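Local coordinates for protein xyloglucan-specific endo-beta-1,4-glucanase (Uncultured bacterium, PDB 4W88) that hydrolyses internal beta-1,4-glucosidic bonds of xyloglucan, as a family 5 glycoside hydrolase specific for this plant cell-wall polysaccharide, at residues Y253-K257 / T293-V299; R2-F6 / K263-V267; V62-H67 / W80-V84. The protein carries 1 engineered substitution. All coordinates share one frame; numbering follows the deposited sequence.

Contact 1: residues Y253-K257 / T293-V299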
ATOM      1  N   TYR A 253     -12.876 -10.091   7.333  1.00 29.56           N
ATOM      2  CA  TYR A 253     -13.256  -8.775   7.820  1.00 29.96           C
ATOM      3  C   TYR A 253     -13.730  -8.783   9.271  1.00 35.12           C
ATOM      4  O   TYR A 253     -13.485  -7.827  10.011  1.00 30.06           O
ATOM      5  CB  TYR A 253     -14.340  -8.200   6.938  1.00 35.49           C
ATOM      6  CG  TYR A 253     -14.705  -6.764   7.216  1.00 30.49           C
ATOM      7  CD1 TYR A 253     -13.889  -5.736   6.781  1.00 30.22           C
ATOM      8  CD2 TYR A 253     -15.860  -6.420   7.928  1.00 33.38           C
ATOM      9  CE1 TYR A 253     -14.208  -4.413   7.045  1.00 28.97           C
ATOM     10  CE2 TYR A 253     -16.197  -5.099   8.189  1.00 32.42           C
ATOM     11  CZ  TYR A 253     -15.371  -4.084   7.717  1.00 31.44           C
ATOM     12  OH  TYR A 253     -15.665  -2.737   7.919  1.00 31.27           O
ATOM     13  N   ASN A 254     -14.398  -9.840   9.714  1.00 32.18           N
ATOM     14  CA  ASN A 254     -14.803  -9.875  11.128  1.00 37.25           C
ATOM     15  C   ASN A 254     -13.610  -9.919  12.070  1.00 34.24           C
ATOM     16  O   ASN A 254     -13.672  -9.409  13.186  1.00 34.43           O
ATOM     17  CB  ASN A 254     -15.805 -10.984  11.338  1.00 44.80           C
ATOM     18  CG  ASN A 254     -17.157 -10.617  10.731  1.00 53.40           C
ATOM     19  OD1 ASN A 254     -17.449  -9.437  10.427  1.00 59.19           O
ATOM     20  ND2 ASN A 254     -17.963 -11.600  10.514  1.00 52.98           N
ATOM     21  N   ASN A 255     -12.499 -10.481  11.626  1.00 31.96           N
ATOM     22  CA  ASN A 255     -11.298 -10.393  12.424  1.00 35.63           C
ATOM     23  C   ASN A 255     -10.705  -8.984  12.457  1.00 29.93           C
ATOM     24  O   ASN A 255     -10.252  -8.502  13.505  1.00 29.01           O
ATOM     25  CB  ASN A 255     -10.283 -11.401  11.953  1.00 38.16           C
ATOM     26  CG  ASN A 255     -10.599 -12.785  12.465  1.00 34.14           C
ATOM     27  OD1 ASN A 255     -11.265 -12.980  13.510  1.00 53.23           O
ATOM     28  ND2 ASN A 255     -10.153 -13.752  11.746  1.00 42.67           N
ATOM     29  N   ILE A 256     -10.707  -8.313  11.311  1.00 25.71           N
ATOM     30  CA  ILE A 256     -10.278  -6.929  11.237  1.00 24.09           C
ATOM     31  C   ILE A 256     -11.147  -6.061  12.183  1.00 25.74           C
ATOM     32  O   ILE A 256     -10.617  -5.232  12.929  1.00 25.30           O
ATOM     33  CB  ILE A 256     -10.299  -6.432   9.786  1.00 28.59           C
ATOM     34  CG1 ILE A 256      -9.244  -7.216   8.956  1.00 29.82           C
ATOM     35  CG2 ILE A 256      -9.957  -4.953   9.726  1.00 28.29           C
ATOM     36  CD1 ILE A 256      -9.380  -7.129   7.440  1.00 33.02           C
ATOM     37  N   LYS A 257     -12.460  -6.293  12.172  1.00 28.58           N
ATOM     38  CA  LYS A 257     -13.376  -5.639  13.095  1.00 29.04           C
ATOM     39  C   LYS A 257     -13.030  -5.931  14.597  1.00 29.51           C
ATOM     40  O   LYS A 257     -12.935  -5.017  15.427  1.00 31.43           O
ATOM     41  CB  LYS A 257     -14.828  -6.076  12.772  1.00 33.42           C
ATOM     42  CG  LYS A 257     -15.621  -5.001  12.022  1.00 46.38           C
ATOM     43  CD  LYS A 257     -17.132  -5.289  11.959  1.00 47.24           C
ATOM     44  CE  LYS A 257     -17.863  -4.765  13.149  1.00 51.80           C
ATOM     45  NZ  LYS A 257     -17.999  -3.291  13.121  1.00 45.87           N
ATOM     46  N   THR A 293     -18.434  -4.480   1.778  1.00 23.73           N
ATOM     47  CA  THR A 293     -18.098  -4.948   3.088  1.00 25.88           C
ATOM     48  C   THR A 293     -17.278  -3.858   3.830  1.00 22.01           C
ATOM     49  O   THR A 293     -17.575  -3.532   4.984  1.00 26.59           O
ATOM     50  CB  THR A 293     -17.323  -6.282   3.051  1.00 28.08           C
ATOM     51  OG1 THR A 293     -18.167  -7.320   2.534  1.00 27.52           O
ATOM     52  CG2 THR A 293     -16.854  -6.691   4.487  1.00 27.55           C
ATOM     53  N   LEU A 294     -16.276  -3.277   3.156  1.00 22.04           N
ATOM     54  CA  LEU A 294     -15.454  -2.189   3.734  1.00 22.47           C
ATOM     55  C   LEU A 294     -16.276  -0.965   4.082  1.00 23.43           C
ATOM     56  O   LEU A 294     -16.086  -0.338   5.161  1.00 23.48           O
ATOM     57  CB  LEU A 294     -14.338  -1.798   2.774  1.00 24.23           C
ATOM     58  CG  LEU A 294     -13.294  -2.873   2.518  1.00 23.02           C
ATOM     59  CD1 LEU A 294     -12.236  -2.297   1.585  1.00 23.17           C
ATOM     60  CD2 LEU A 294     -12.692  -3.545   3.745  1.00 24.56           C
ATOM     61  N   ASP A 295     -17.219  -0.656   3.193  1.00 26.16           N
ATOM     62  CA  ASP A 295     -18.060   0.546   3.358  1.00 25.75           C
ATOM     63  C   ASP A 295     -18.934   0.501   4.603  1.00 24.94           C
ATOM     64  O   ASP A 295     -19.370   1.535   5.113  1.00 27.33           O
ATOM     65  CB  ASP A 295     -18.919   0.784   2.130  1.00 26.57           C
ATOM     66  CG  ASP A 295     -18.097   1.219   0.928  1.00 24.36           C
ATOM     67  OD1 ASP A 295     -16.939   1.710   1.118  1.00 29.03           O
ATOM     68  OD2 ASP A 295     -18.642   1.133  -0.213  1.00 24.69           O
ATOM     69  N   GLN A 296     -19.193  -0.674   5.122  1.00 29.78           N
ATOM     70  CA  GLN A 296     -20.030  -0.756   6.332  1.00 30.42           C
ATOM     71  C   GLN A 296     -19.433   0.031   7.467  1.00 27.14           C
ATOM     72  O   GLN A 296     -20.167   0.485   8.345  1.00 31.34           O
ATOM     73  CB  GLN A 296     -20.113  -2.188   6.815  1.00 31.54           C
ATOM     74  CG  GLN A 296     -20.692  -3.162   5.818  1.00 37.90           C
ATOM     75  CD  GLN A 296     -20.604  -4.567   6.368  1.00 44.86           C
ATOM     76  OE1 GLN A 296     -19.505  -5.203   6.490  1.00 41.61           O
ATOM     77  NE2 GLN A 296     -21.733  -5.032   6.797  1.00 39.89           N
ATOM     78  N   ASP A 297     -18.102   0.082   7.538  1.00 29.78           N
ATOM     79  CA  ASP A 297     -17.430   0.815   8.604  1.00 30.08           C
ATOM     80  C   ASP A 297     -16.587   1.992   8.073  1.00 24.39           C
ATOM     81  O   ASP A 297     -15.724   2.524   8.778  1.00 26.79           O
ATOM     82  CB  ASP A 297     -16.585  -0.133   9.471  1.00 32.34           C
ATOM     83  CG  ASP A 297     -17.427  -1.172  10.153  1.00 32.50           C
ATOM     84  OD1 ASP A 297     -18.058  -0.779  11.171  1.00 39.82           O
ATOM     85  OD2 ASP A 297     -17.548  -2.330   9.633  1.00 35.55           O
ATOM     86  N   GLY A 298     -16.847   2.399   6.843  1.00 25.27           N
ATOM     87  CA  GLY A 298     -16.120   3.498   6.201  1.00 26.13           C
ATOM     88  C   GLY A 298     -14.622   3.250   6.032  1.00 23.48           C
ATOM     89  O   GLY A 298     -13.797   4.217   6.043  1.00 24.43           O
ATOM     90  N   VAL A 299     -14.265   1.979   5.858  1.00 22.95           N
ATOM     91  CA  VAL A 299     -12.853   1.633   5.621  1.00 20.97           C
ATOM     92  C   VAL A 299     -12.549   1.856   4.152  1.00 21.03           C
ATOM     93  O   VAL A 299     -13.325   1.455   3.270  1.00 23.08           O
ATOM     94  CB  VAL A 299     -12.575   0.170   6.049  1.00 21.72           C
ATOM     95  CG1 VAL A 299     -11.157  -0.263   5.703  1.00 21.18           C
ATOM     96  CG2 VAL A 299     -12.843   0.012   7.538  1.00 24.45           C
TER
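Tyr-253 projects from helix 246-261 onto Thr-293 and Leu-294 in the last turn of helix 280-295, the two being neighbouring helices on the outside of the TIM barrel that precede strands 267-272 and 300-305. Its CG is anti to the backbone N (chi1 -172°), a setting that carries the ring across to the second helix. One ring face receives the methyl of Thr-293, a CH-pi contact in which CG2 lies 3.7 Å from the ring centroid, displaced toward the CG side and only 3.5 Å from Tyr-253 CG. The hydroxyl of Thr-293 turns back to its own helix and bonds the carbonyl of Asp-289, so it is the methyl that meets the ring. Leu-294 approaches obliquely, its CD2 3.7 Å from Tyr-253 CE1. At the far end of the ring the phenol OH donates to Asp-297 OD2 over 2.6 Å; the acceptor lies near the ring plane and offers its anti lone pair, with ring and carboxylate planes 28° apart. One turn further along, Lys-257 reaches the same carboxylate: bends at chi3 and chi4 bring NZ to within 3.2 Å of Asp-297 OD1, a salt bridge with a weak hydrogen bond, while the ammonium has its stronger partner in Asp-262. Asp-297 thus has a strong donor on OD2 and a weak one on OD1, which would probably limit rotation of the carboxylate. The chain presenting Asp-297 is itself shaped by a Schellman motif with Gly-298, at positive phi, as the C-prime residue; its defining bonds are Gly-298 N to Asp-295 O and Val-299 N to Leu-294 O. Leu-294 O is gripped twice, Asp-297 N at 3.1 Å and Val-299 N at 3.0 Å reaching it from opposite faces of its carbonyl plane.

Contact 2: residues R2-F6 / K263-V267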
ATOM      1  N   ARG A   2      -8.507   8.876  18.473  1.00 34.91           N
ATOM      2  CA  ARG A   2      -7.881   8.801  17.141  1.00 24.98           C
ATOM      3  C   ARG A   2      -8.749   9.421  16.035  1.00 25.96           C
ATOM      4  O   ARG A   2      -8.553   9.177  14.835  1.00 30.88           O
ATOM      5  CB  ARG A   2      -7.625   7.363  16.840  1.00 28.92           C
ATOM      6  CG  ARG A   2      -6.664   6.745  17.843  1.00 31.54           C
ATOM      7  CD  ARG A   2      -6.547   5.251  17.659  1.00 34.02           C
ATOM      8  NE  ARG A   2      -5.712   4.697  18.727  1.00 34.63           N
ATOM      9  CZ  ARG A   2      -4.379   4.689  18.725  1.00 26.97           C
ATOM     10  NH1 ARG A   2      -3.684   5.243  17.762  1.00 30.30           N
ATOM     11  NH2 ARG A   2      -3.732   4.183  19.754  1.00 34.63           N
ATOM     12  N   SER A   3      -9.660  10.284  16.414  1.00 32.90           N
ATOM     13  CA  SER A   3     -10.658  10.708  15.460  1.00 38.29           C
ATOM     14  C   SER A   3     -10.071  11.626  14.353  1.00 34.07           C
ATOM     15  O   SER A   3     -10.620  11.680  13.269  1.00 34.92           O
ATOM     16  CB  SER A   3     -11.807  11.359  16.204  1.00 44.89           C
ATOM     17  OG  SER A   3     -11.318  12.473  16.832  1.00 43.01           O
ATOM     18  N   ARG A   4      -8.971  12.340  14.604  1.00 27.58           N
ATOM     19  CA  ARG A   4      -8.295  13.056  13.512  1.00 32.01           C
ATOM     20  C   ARG A   4      -7.943  12.191  12.299  1.00 24.29           C
ATOM     21  O   ARG A   4      -8.153  12.577  11.147  1.00 27.62           O
ATOM     22  CB  ARG A   4      -7.010  13.686  14.021  1.00 34.86           C
ATOM     23  CG  ARG A   4      -6.347  14.528  12.991  1.00 35.81           C
ATOM     24  CD  ARG A   4      -5.461  15.603  13.613  1.00 42.88           C
ATOM     25  NE  ARG A   4      -4.682  16.235  12.546  1.00 35.82           N
ATOM     26  CZ  ARG A   4      -3.566  15.711  12.054  1.00 25.45           C
ATOM     27  NH1 ARG A   4      -3.195  14.537  12.465  1.00 33.11           N
ATOM     28  NH2 ARG A   4      -2.928  16.291  11.050  1.00 32.29           N
ATOM     29  N   VAL A   5      -7.446  10.995  12.566  1.00 24.79           N
ATOM     30  CA  VAL A   5      -7.075  10.073  11.489  1.00 20.58           C
ATOM     31  C   VAL A   5      -8.351   9.627  10.739  1.00 23.26           C
ATOM     32  O   VAL A   5      -8.406   9.657   9.525  1.00 22.59           O
ATOM     33  CB  VAL A   5      -6.343   8.832  11.979  1.00 22.72           C
ATOM     34  CG1 VAL A   5      -6.058   7.898  10.814  1.00 21.17           C
ATOM     35  CG2 VAL A   5      -5.058   9.220  12.689  1.00 23.16           C
ATOM     36  N   PHE A   6      -9.390   9.287  11.474  1.00 21.78           N
ATOM     37  CA  PHE A   6     -10.685   8.921  10.849  1.00 24.23           C
ATOM     38  C   PHE A   6     -11.226  10.068   9.996  1.00 23.54           C
ATOM     39  O   PHE A   6     -11.677   9.847   8.865  1.00 26.02           O
ATOM     40  CB  PHE A   6     -11.703   8.491  11.900  1.00 25.23           C
ATOM     41  CG  PHE A   6     -11.455   7.124  12.491  1.00 21.79           C
ATOM     42  CD1 PHE A   6     -11.624   5.971  11.758  1.00 29.46           C
ATOM     43  CD2 PHE A   6     -11.097   6.983  13.833  1.00 25.91           C
ATOM     44  CE1 PHE A   6     -11.421   4.719  12.330  1.00 27.80           C
ATOM     45  CE2 PHE A   6     -10.866   5.731  14.392  1.00 28.57           C
ATOM     46  CZ  PHE A   6     -11.069   4.589  13.668  1.00 26.17           C
ATOM     47  N   LYS A 263     -12.120  -1.643  18.183  1.00 40.05           N
ATOM     48  CA  LYS A 263     -11.337  -1.018  19.171  1.00 35.62           C
ATOM     49  C   LYS A 263     -11.001   0.416  18.826  1.00 30.09           C
ATOM     50  O   LYS A 263     -10.217   1.060  19.542  1.00 35.36           O
ATOM     51  CB  LYS A 263     -10.031  -1.787  19.353  1.00 29.00           C
ATOM     52  CG  LYS A 263     -10.140  -3.233  19.816  1.00 35.22           C
ATOM     53  CD  LYS A 263      -8.706  -3.627  20.192  1.00 45.07           C
ATOM     54  CE  LYS A 263      -8.533  -5.066  20.601  1.00 53.07           C
ATOM     55  NZ  LYS A 263      -9.364  -5.379  21.792  1.00 77.00           N
ATOM     56  N   GLY A 264     -11.580   0.949  17.771  1.00 30.19           N
ATOM     57  CA  GLY A 264     -11.344   2.356  17.397  1.00 30.07           C
ATOM     58  C   GLY A 264     -10.007   2.686  16.746  1.00 30.67           C
ATOM     59  O   GLY A 264      -9.557   3.811  16.793  1.00 27.88           O
ATOM     60  N   ILE A 265      -9.385   1.673  16.153  1.00 26.84           N
ATOM     61  CA  ILE A 265      -8.086   1.824  15.508  1.00 21.44           C
ATOM     62  C   ILE A 265      -8.325   1.984  13.984  1.00 22.61           C
ATOM     63  O   ILE A 265      -8.997   1.123  13.361  1.00 23.81           O
ATOM     64  CB  ILE A 265      -7.164   0.592  15.759  1.00 23.45           C
ATOM     65  CG1 ILE A 265      -6.979   0.173  17.236  1.00 32.66           C
ATOM     66  CG2 ILE A 265      -5.809   0.853  15.084  1.00 27.18           C
ATOM     67  CD1 ILE A 265      -6.564   1.296  18.110  1.00 40.54           C
ATOM     68  N   PRO A 266      -7.831   3.094  13.378  1.00 22.06           N
ATOM     69  CA  PRO A 266      -8.001   3.267  11.958  1.00 19.73           C
ATOM     70  C   PRO A 266      -7.336   2.141  11.148  1.00 22.23           C
ATOM     71  O   PRO A 266      -6.201   1.767  11.428  1.00 21.91           O
ATOM     72  CB  PRO A 266      -7.313   4.630  11.682  1.00 22.37           C
ATOM     73  CG  PRO A 266      -7.501   5.382  12.928  1.00 24.97           C
ATOM     74  CD  PRO A 266      -7.298   4.320  13.988  1.00 21.98           C
ATOM     75  N   VAL A 267      -8.079   1.640  10.154  1.00 21.56           N
ATOM     76  CA  VAL A 267      -7.607   0.647   9.228  1.00 20.77           C
ATOM     77  C   VAL A 267      -7.753   1.132   7.800  1.00 17.30           C
ATOM     78  O   VAL A 267      -8.776   1.744   7.433  1.00 21.11           O
ATOM     79  CB  VAL A 267      -8.388  -0.683   9.374  1.00 26.67           C
ATOM     80  CG1 VAL A 267      -7.926  -1.711   8.363  1.00 22.99           C
ATOM     81  CG2 VAL A 267      -8.114  -1.191  10.738  1.00 29.62           C
TER
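Phe-6 places CG anti to its carbonyl carbon (chi1 -74°), which lays the ring across Pro-266, and Arg-2 takes a similar first torsion before running extended as far as NE beside Ile-265. These groups join the N-cap and first turn of helix 3-9 to the loop that leads into barrel strand 267-272, at the end of the TIM barrel where the strands begin. Pro-266 is clasped from several sides. Its CG sits over one face of the Phe-6 ring, 3.8 Å from the centroid and 16° off the normal, a CH-pi contact, while Val-5 CG1 packs 3.6 Å from the same Pro-266 CG. The edge of the phenyl ring meets the backbone, with Phe-6 CE2 3.3 Å from Gly-264 O. Gly-264 has positive phi and closes helix 246-261 as the C-prime residue of a Schellman motif. Arg-2 contributes chiefly its aliphatic part: CD lies 3.4 Å from Gly-264 O, and NE passes 3.6 Å from Ile-265 CD1. Beyond this its guanidinium bonds the carbonyls of Pro-213 and Asp-215. An alanine in place of Arg-2 would remove this arm and would probably leave both carbonyls without this donor and Ile-265 CD1 without this neighbour. Since no hydrogen bond links the two segments directly, the contact depends on van der Waals and CH-pi packing, with C-H groups set against one backbone carbonyl and the arginine's polar anchorage lying beyond it.

Contact 3: residues V62-H67 / W80-V84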
ATOM      1  N   VAL A  62       7.332   2.905  -3.630  1.00 14.66           N
ATOM      2  CA  VAL A  62       8.690   3.256  -3.995  1.00 13.06           C
ATOM      3  C   VAL A  62       9.670   2.233  -3.401  1.00 13.32           C
ATOM      4  O   VAL A  62       9.617   1.962  -2.202  1.00 14.47           O
ATOM      5  CB  VAL A  62       9.108   4.625  -3.504  1.00 16.52           C
ATOM      6  CG1 VAL A  62      10.475   4.976  -4.008  1.00 15.10           C
ATOM      7  CG2 VAL A  62       8.138   5.703  -3.968  1.00 14.40           C
ATOM      8  N   THR A  63      10.577   1.712  -4.218  1.00 14.63           N
ATOM      9  CA  THR A  63      11.621   0.842  -3.694  1.00 15.45           C
ATOM     10  C   THR A  63      12.878   1.675  -3.686  1.00 16.20           C
ATOM     11  O   THR A  63      13.352   2.167  -4.731  1.00 16.89           O
ATOM     12  CB  THR A  63      11.843  -0.459  -4.565  1.00 15.47           C
ATOM     13  OG1 THR A  63      10.561  -1.157  -4.620  1.00 15.32           O
ATOM     14  CG2 THR A  63      12.884  -1.340  -3.912  1.00 16.26           C
ATOM     15  N   PHE A  64      13.459   1.791  -2.499  1.00 16.49           N
ATOM     16  CA  PHE A  64      14.629   2.672  -2.337  1.00 14.06           C
ATOM     17  C   PHE A  64      15.954   1.948  -2.432  1.00 16.71           C
ATOM     18  O   PHE A  64      16.942   2.561  -2.792  1.00 16.04           O
ATOM     19  CB  PHE A  64      14.516   3.342  -0.977  1.00 14.90           C
ATOM     20  CG  PHE A  64      13.439   4.372  -0.960  1.00 16.61           C
ATOM     21  CD1 PHE A  64      13.718   5.669  -1.448  1.00 15.42           C
ATOM     22  CD2 PHE A  64      12.168   4.074  -0.520  1.00 15.90           C
ATOM     23  CE1 PHE A  64      12.705   6.629  -1.458  1.00 15.25           C
ATOM     24  CE2 PHE A  64      11.148   5.076  -0.577  1.00 15.47           C
ATOM     25  CZ  PHE A  64      11.426   6.352  -1.085  1.00 16.82           C
ATOM     26  N   ALA A  65      15.961   0.649  -2.080  1.00 16.40           N
ATOM     27  CA  ALA A  65      17.182  -0.096  -1.902  1.00 15.84           C
ATOM     28  C   ALA A  65      18.338   0.257  -2.885  1.00 16.83           C
ATOM     29  O   ALA A  65      19.469   0.587  -2.446  1.00 17.93           O
ATOM     30  CB  ALA A  65      16.922  -1.606  -1.929  1.00 22.00           C
ATOM     31  N   ASN A  66      18.097   0.072  -4.182  1.00 18.03           N
ATOM     32  CA  ASN A  66      19.178   0.307  -5.131  1.00 16.40           C
ATOM     33  C   ASN A  66      19.625   1.783  -5.295  1.00 17.04           C
ATOM     34  O   ASN A  66      20.682   2.057  -5.908  1.00 19.76           O
ATOM     35  CB  ASN A  66      18.787  -0.206  -6.479  1.00 20.22           C
ATOM     36  CG  ASN A  66      18.685  -1.691  -6.517  1.00 21.26           C
ATOM     37  OD1 ASN A  66      19.287  -2.418  -5.713  1.00 22.40           O
ATOM     38  ND2 ASN A  66      17.907  -2.173  -7.441  1.00 25.78           N
ATOM     39  N   HIS A  67      18.888   2.679  -4.666  1.00 17.93           N
ATOM     40  CA  HIS A  67      19.181   4.128  -4.709  1.00 15.10           C
ATOM     41  C   HIS A  67      19.856   4.590  -3.433  1.00 19.01           C
ATOM     42  O   HIS A  67      20.055   5.770  -3.244  1.00 19.63           O
ATOM     43  CB  HIS A  67      17.894   4.930  -4.960  1.00 15.56           C
ATOM     44  CG  HIS A  67      17.092   4.442  -6.126  1.00 18.10           C
ATOM     45  ND1 HIS A  67      17.402   4.715  -7.456  1.00 17.76           N
ATOM     46  CD2 HIS A  67      16.097   3.536  -6.163  1.00 16.89           C
ATOM     47  CE1 HIS A  67      16.567   4.031  -8.234  1.00 17.57           C
ATOM     48  NE2 HIS A  67      15.760   3.324  -7.471  1.00 17.08           N
ATOM     49  N   TRP A  80      17.087  10.412  -7.286  1.00 16.75           N
ATOM     50  CA  TRP A  80      15.973   9.568  -6.948  1.00 17.76           C
ATOM     51  C   TRP A  80      15.021  10.258  -5.971  1.00 16.11           C
ATOM     52  O   TRP A  80      13.774  10.282  -6.229  1.00 16.60           O
ATOM     53  CB  TRP A  80      16.407   8.234  -6.379  1.00 15.90           C
ATOM     54  CG  TRP A  80      15.305   7.298  -6.129  1.00 17.40           C
ATOM     55  CD1 TRP A  80      14.844   6.850  -4.937  1.00 17.73           C
ATOM     56  CD2 TRP A  80      14.525   6.644  -7.128  1.00 16.25           C
ATOM     57  NE1 TRP A  80      13.828   5.947  -5.142  1.00 16.60           N
ATOM     58  CE2 TRP A  80      13.622   5.820  -6.483  1.00 15.18           C
ATOM     59  CE3 TRP A  80      14.519   6.697  -8.529  1.00 14.77           C
ATOM     60  CZ2 TRP A  80      12.706   5.022  -7.175  1.00 15.50           C
ATOM     61  CZ3 TRP A  80      13.664   5.897  -9.234  1.00 17.36           C
ATOM     62  CH2 TRP A  80      12.774   5.034  -8.553  1.00 20.16           C
ATOM     63  N   LEU A  81      15.569  10.853  -4.910  1.00 17.29           N
ATOM     64  CA  LEU A  81      14.705  11.596  -4.038  1.00 16.40           C
ATOM     65  C   LEU A  81      13.945  12.738  -4.763  1.00 15.70           C
ATOM     66  O   LEU A  81      12.726  12.912  -4.519  1.00 16.92           O
ATOM     67  CB  LEU A  81      15.524  12.188  -2.894  1.00 18.55           C
ATOM     68  CG  LEU A  81      14.726  12.949  -1.828  1.00 20.06           C
ATOM     69  CD1 LEU A  81      13.705  12.087  -1.184  1.00 21.45           C
ATOM     70  CD2 LEU A  81      15.671  13.406  -0.734  1.00 25.14           C
ATOM     71  N   ALA A  82      14.615  13.460  -5.652  1.00 17.16           N
ATOM     72  CA  ALA A  82      13.980  14.491  -6.469  1.00 16.97           C
ATOM     73  C   ALA A  82      12.846  13.955  -7.325  1.00 15.60           C
ATOM     74  O   ALA A  82      11.778  14.556  -7.391  1.00 19.90           O
ATOM     75  CB  ALA A  82      14.971  15.262  -7.273  1.00 20.03           C
ATOM     76  N   ARG A  83      13.048  12.780  -7.912  1.00 17.25           N
ATOM     77  CA  ARG A  83      12.008  12.189  -8.745  1.00 16.53           C
ATOM     78  C   ARG A  83      10.812  11.734  -7.967  1.00 16.32           C
ATOM     79  O   ARG A  83       9.693  11.984  -8.367  1.00 17.85           O
ATOM     80  CB  ARG A  83      12.581  11.057  -9.598  1.00 17.34           C
ATOM     81  CG  ARG A  83      11.575  10.422 -10.514  1.00 17.35           C
ATOM     82  CD  ARG A  83      10.891  11.444 -11.431  1.00 17.95           C
ATOM     83  NE  ARG A  83       9.898  10.764 -12.222  1.00 18.54           N
ATOM     84  CZ  ARG A  83       8.844  11.364 -12.787  1.00 18.05           C
ATOM     85  NH1 ARG A  83       8.674  12.667 -12.709  1.00 19.86           N
ATOM     86  NH2 ARG A  83       7.925  10.646 -13.377  1.00 17.02           N
ATOM     87  N   VAL A  84      11.061  11.097  -6.837  1.00 14.98           N
ATOM     88  CA  VAL A  84       9.980  10.719  -5.915  1.00 16.46           C
ATOM     89  C   VAL A  84       9.157  11.931  -5.532  1.00 15.65           C
ATOM     90  O   VAL A  84       7.926  11.904  -5.633  1.00 15.74           O
ATOM     91  CB  VAL A  84      10.537  10.055  -4.678  1.00 16.19           C
ATOM     92  CG1 VAL A  84       9.442   9.760  -3.691  1.00 16.41           C
ATOM     93  CG2 VAL A  84      11.200   8.704  -5.077  1.00 19.55           C
TER
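An aromatic cluster of Phe-64, His-67 and Trp-80 ties the loop after the second strand of the TIM barrel, 57-60, to helix 78-92, which follows it. At its centre the imidazole of His-67 lies flat on the indole of Trp-80, a face-to-face stack with ring planes 1° apart and 3.5 Å between the centroids of the imidazole and the five-membered ring. The overlap extends beyond that ring: His-67 CG is 3.4 Å from Trp-80 CG, and His-67 CE1 is just as near Trp-80 CE3 on the six-membered ring. In Trp-80, CG anti to the backbone N (chi1 -175°) carries the indole from the helix against the loop, and the 3-10 turn 65-67 is held by the backbone bond from His-67 N to Phe-64 O. Phe-64 stands almost perpendicular to the indole, its plane turned 85°, and CD1 meets the pyrrole edge 3.7 Å from Trp-80 NE1. The backbone N of Phe-64 is bonded to Glu-105, which also fastens the loop to the chain beyond the third strand. Val-62 CG1 comes obliquely to Trp-80 NE1; Val-62 and Val-84 both rest on Leu-100 of strand 97-101. The indole is sandwiched, with His-67 on one face and Val-84 CG2 over the opposite face toward its rim; that methyl also touches Val-62 CG1 at 3.9 Å.

All three contacts belong to the helices and loops that surround one eight-stranded TIM barrel. Contacts 1 and 2 are neighbours, their centres 13 Å apart, and are linked through helix 246-261, which carries 253-257 of contact 1 and runs into the loop 263-267 of contact 2. They meet directly where Val-299 CG1 packs 3.6 Å from Val-267 O. Contact 3 lies across the barrel, centres about 33 Å from contact 1 and 30 Å from contact 2. Along the chain, contact 2 encloses contact 3, while its segments alternate with those of contact 1. Contact 3 thus pairs a loop with the helix that follows it, contact 1 two successive barrel helices, and contact 2 brings the N-terminal helix against the loop before the seventh strand.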